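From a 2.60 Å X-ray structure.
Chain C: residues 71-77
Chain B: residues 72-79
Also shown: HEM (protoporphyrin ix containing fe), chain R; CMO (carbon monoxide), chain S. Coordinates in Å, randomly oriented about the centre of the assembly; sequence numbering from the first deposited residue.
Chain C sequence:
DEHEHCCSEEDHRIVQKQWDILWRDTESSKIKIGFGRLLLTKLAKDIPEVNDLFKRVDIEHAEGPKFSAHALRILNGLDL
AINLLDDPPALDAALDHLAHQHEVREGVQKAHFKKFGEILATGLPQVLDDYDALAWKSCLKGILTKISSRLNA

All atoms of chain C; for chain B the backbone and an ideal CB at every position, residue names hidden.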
# COMPACT_ATOMS: atom_id res chain seq x y z
N ALA C 71 12.27 20.64 -37.26
CA ALA C 71 11.53 20.42 -36.02
C ALA C 71 12.42 19.74 -34.99
O ALA C 71 12.36 20.07 -33.80
CB ALA C 71 10.28 19.60 -36.29
N LEU C 72 13.24 18.79 -35.44
CA LEU C 72 14.26 18.18 -34.58
C LEU C 72 15.21 19.24 -34.07
O LEU C 72 15.62 19.21 -32.91
CB LEU C 72 15.05 17.12 -35.35
CG LEU C 72 14.34 15.80 -35.63
CD1 LEU C 72 15.12 14.98 -36.64
CD2 LEU C 72 14.14 15.00 -34.34
N ARG C 73 15.55 20.18 -34.95
CA ARG C 73 16.50 21.22 -34.64
C ARG C 73 16.01 22.14 -33.52
O ARG C 73 16.73 22.37 -32.55
CB ARG C 73 16.86 22.01 -35.90
CG ARG C 73 18.35 22.16 -36.12
CD ARG C 73 18.80 21.86 -37.54
NE ARG C 73 18.00 22.60 -38.52
CZ ARG C 73 17.66 22.14 -39.71
NH1 ARG C 73 18.04 20.94 -40.12
NH2 ARG C 73 16.91 22.90 -40.51
N ILE C 74 14.79 22.66 -33.65
CA ILE C 74 14.20 23.51 -32.60
C ILE C 74 13.98 22.74 -31.30
O ILE C 74 14.19 23.28 -30.20
CB ILE C 74 12.85 24.13 -33.02
CG1 ILE C 74 12.23 24.85 -31.81
CG2 ILE C 74 11.90 23.05 -33.56
CD1 ILE C 74 10.80 25.41 -32.01
N LEU C 75 13.53 21.50 -31.43
CA LEU C 75 13.25 20.67 -30.27
C LEU C 75 14.52 20.36 -29.51
O LEU C 75 14.51 20.30 -28.28
CB LEU C 75 12.55 19.37 -30.68
CG LEU C 75 11.22 19.05 -29.99
CD1 LEU C 75 11.35 18.98 -28.47
CD2 LEU C 75 10.16 20.06 -30.38
N ASN C 76 15.62 20.17 -30.23
CA ASN C 76 16.91 19.97 -29.59
C ASN C 76 17.46 21.26 -29.00
O ASN C 76 18.21 21.24 -28.03
CB ASN C 76 17.91 19.29 -30.52
CG ASN C 76 17.85 17.78 -30.42
OD1 ASN C 76 16.84 17.21 -29.97
ND2 ASN C 76 18.92 17.11 -30.83
N GLY C 77 17.05 22.39 -29.59
CA GLY C 77 17.41 23.70 -29.06
C GLY C 77 16.76 23.89 -27.70
O GLY C 77 17.41 24.37 -26.76
N UNK B 72 24.77 15.78 -33.57
CA UNK B 72 25.05 14.36 -33.69
C UNK B 72 23.83 13.55 -33.25
O UNK B 72 23.51 12.53 -33.86
CB UNK B 72 26.28 13.98 -32.86
N UNK B 73 23.16 14.02 -32.21
CA UNK B 73 21.95 13.37 -31.71
C UNK B 73 20.87 13.29 -32.79
O UNK B 73 20.21 12.26 -32.92
CB UNK B 73 21.41 14.12 -30.49
N UNK B 74 20.69 14.38 -33.55
CA UNK B 74 19.72 14.39 -34.64
C UNK B 74 20.08 13.34 -35.70
O UNK B 74 19.22 12.58 -36.15
CB UNK B 74 19.65 15.78 -35.27
N UNK B 75 21.36 13.31 -36.07
CA UNK B 75 21.88 12.39 -37.07
C UNK B 75 21.68 10.94 -36.65
O UNK B 75 21.09 10.16 -37.40
CB UNK B 75 23.36 12.66 -37.32
N UNK B 76 22.14 10.59 -35.45
CA UNK B 76 22.00 9.22 -34.96
C UNK B 76 20.52 8.83 -34.86
O UNK B 76 20.13 7.73 -35.26
CB UNK B 76 22.68 9.07 -33.60
N UNK B 77 19.70 9.74 -34.34
CA UNK B 77 18.29 9.44 -34.13
C UNK B 77 17.55 9.16 -35.44
O UNK B 77 16.51 8.49 -35.42
CB UNK B 77 17.62 10.60 -33.39
N UNK B 78 18.06 9.66 -36.56
CA UNK B 78 17.41 9.44 -37.85
C UNK B 78 18.22 8.59 -38.81
O UNK B 78 18.03 8.67 -40.03
CB UNK B 78 17.11 10.79 -38.51
N UNK B 79 19.12 7.76 -38.28
CA UNK B 79 19.83 6.80 -39.13
C UNK B 79 18.84 5.91 -39.86
O UNK B 79 19.11 5.44 -40.97
CB UNK B 79 20.79 5.95 -38.30
CHA HEM R . 15.85 28.30 -36.61
CHB HEM R . 15.67 27.09 -31.86
CHC HEM R . 11.50 29.56 -31.31
CHD HEM R . 11.88 31.06 -35.97
C1A HEM R . 16.16 27.67 -35.31
C2A HEM R . 17.25 26.80 -35.17
C3A HEM R . 17.24 26.41 -33.76
C4A HEM R . 16.07 27.16 -33.27
CMA HEM R . 18.16 25.49 -33.00
CAA HEM R . 18.22 26.36 -36.23
CBA HEM R . 19.50 27.16 -36.12
CGA HEM R . 20.45 26.64 -37.17
O1A HEM R . 21.11 25.61 -36.92
O2A HEM R . 20.53 27.27 -38.25
C1B HEM R . 14.47 27.68 -31.27
C2B HEM R . 14.13 27.42 -29.95
C3B HEM R . 12.96 28.10 -29.87
C4B HEM R . 12.68 28.73 -31.06
CMB HEM R . 14.84 26.60 -28.90
CAB HEM R . 12.26 28.19 -28.73
CBB HEM R . 11.76 28.02 -27.47
C1C HEM R . 11.22 30.20 -32.61
C2C HEM R . 10.09 30.97 -32.81
C3C HEM R . 10.24 31.39 -34.10
C4C HEM R . 11.39 30.83 -34.61
CMC HEM R . 8.99 31.31 -31.83
CAC HEM R . 9.26 32.22 -34.85
CBC HEM R . 9.40 33.55 -35.28
C1D HEM R . 13.05 30.42 -36.60
C2D HEM R . 13.34 30.61 -37.95
C3D HEM R . 14.46 29.85 -38.18
C4D HEM R . 14.74 29.24 -36.86
CMD HEM R . 12.58 31.47 -38.94
CAD HEM R . 15.22 29.68 -39.47
CBD HEM R . 14.56 28.54 -40.24
CGD HEM R . 15.40 28.30 -41.45
O1D HEM R . 15.15 28.93 -42.50
O2D HEM R . 16.33 27.47 -41.34
NA HEM R . 15.44 27.93 -34.18
NB HEM R . 13.63 28.46 -32.00
NC HEM R . 12.05 30.10 -33.69
ND HEM R . 13.86 29.60 -35.90
FE HEM R . 13.77 29.05 -33.94
C CMO S . 12.49 27.23 -34.69
O CMO S . 11.47 26.60 -34.84

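Position 72 lies on the helix with its CA-to-CB bond pointing away from the chain C stretch. Nothing of that stretch comes within 5.5 Å of the ideal CB. The stretch therefore sets no requirement here. The residue is Leu B72, and it makes no contact with the chain C stretch.

Position 73 points toward chain C. Its ideal CB is 3.9 Å from ND2 of Asn C76. An amide nitrogen offers hydrogens, so a short side chain with an acceptor would suit: Asp, Asn or perhaps Ser. The residue is Asp B73, with chi1 in t. Asn C76 ND2 donates a hydrogen bond to Asp B73 OD1 at 3.1 Å, and the N-H...O angle of 164° is nearly straight. The other carboxylate oxygen, OD2, is hydrogen-bonded elsewhere in the structure.

Position 74 also points toward chain C. Here the backbones come nearest, with CA of Leu C72 6.6 Å from CA of position 74. The ideal CB is 4.8 Å from Leu C72 CB and 4.7 Å from Asn C76 ND2. That leaves room for a medium-sized apolar side chain: Val, Ile, Leu or Met. The residue is Ile B74, with chi1 m and chi2 t. It has the largest covered area of the stretch. Its CG2 packs 3.7 Å from Leu C72 CD1. Its CD1 reaches to 3.9 Å from Arg C73 CA. Its CG1 is 3.5 Å from Asn C76 ND2.

Positions 75 and 76 have no atoms of the chain C stretch near their ideal CB atoms. At 75 the bond points away. Many residues would be compatible with the stretch at either site. They are Ala B75 and Ile B76.

Position 77 points toward chain C, but its ideal CB has no atom of the chain C stretch within 5.5 Å. A small or polar residue would fit, though larger ones are not excluded by the stretch. The residue is Ser B77, chi1 p. Its OG turns back to the helix and donates to Ile B74 O at 2.9 Å.

Position 78 is the first to leave helical angles, at phi/psi -114/24. Its CB points toward chain C, 5.0 Å from Leu C72 CD1. A methyl-bearing side chain such as Thr, Val or Ala would suit that apolar neighbour. The residue is Thr B78. Its CG2 meets Leu C72 CD1 at 3.6 Å, while OG1 donates to Ile B74 O at 3.0 Å.

Position 79 is out of reach of the chain C stretch, which leaves the choice open. It is Leu B79.

Chain B 72-79: LDIAISTL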
# COMPACT_ATOMS: atom_id res chain seq x y z
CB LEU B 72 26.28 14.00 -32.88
CG LEU B 72 26.79 12.56 -33.00
CD1 LEU B 72 27.24 12.22 -34.42
CD2 LEU B 72 27.91 12.33 -32.01
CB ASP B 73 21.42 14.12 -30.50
CG ASP B 73 20.17 13.50 -29.95
OD1 ASP B 73 19.09 14.11 -30.10
OD2 ASP B 73 20.16 12.39 -29.38
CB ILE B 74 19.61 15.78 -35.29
CG1 ILE B 74 19.04 16.79 -34.28
CG2 ILE B 74 18.73 15.71 -36.55
CD1 ILE B 74 19.09 18.26 -34.74
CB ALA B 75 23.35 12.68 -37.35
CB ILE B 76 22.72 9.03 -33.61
CG1 ILE B 76 24.24 9.10 -33.80
CG2 ILE B 76 22.31 7.71 -32.95
CD1 ILE B 76 25.03 9.15 -32.50
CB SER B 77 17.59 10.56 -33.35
OG SER B 77 17.37 11.70 -34.16
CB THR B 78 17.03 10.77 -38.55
OG1 THR B 78 18.21 11.54 -38.80
CG2 THR B 78 16.19 11.65 -37.64
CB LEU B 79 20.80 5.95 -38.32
CG LEU B 79 22.12 6.63 -37.93
CD1 LEU B 79 22.86 5.79 -36.91
CD2 LEU B 79 23.00 6.89 -39.15
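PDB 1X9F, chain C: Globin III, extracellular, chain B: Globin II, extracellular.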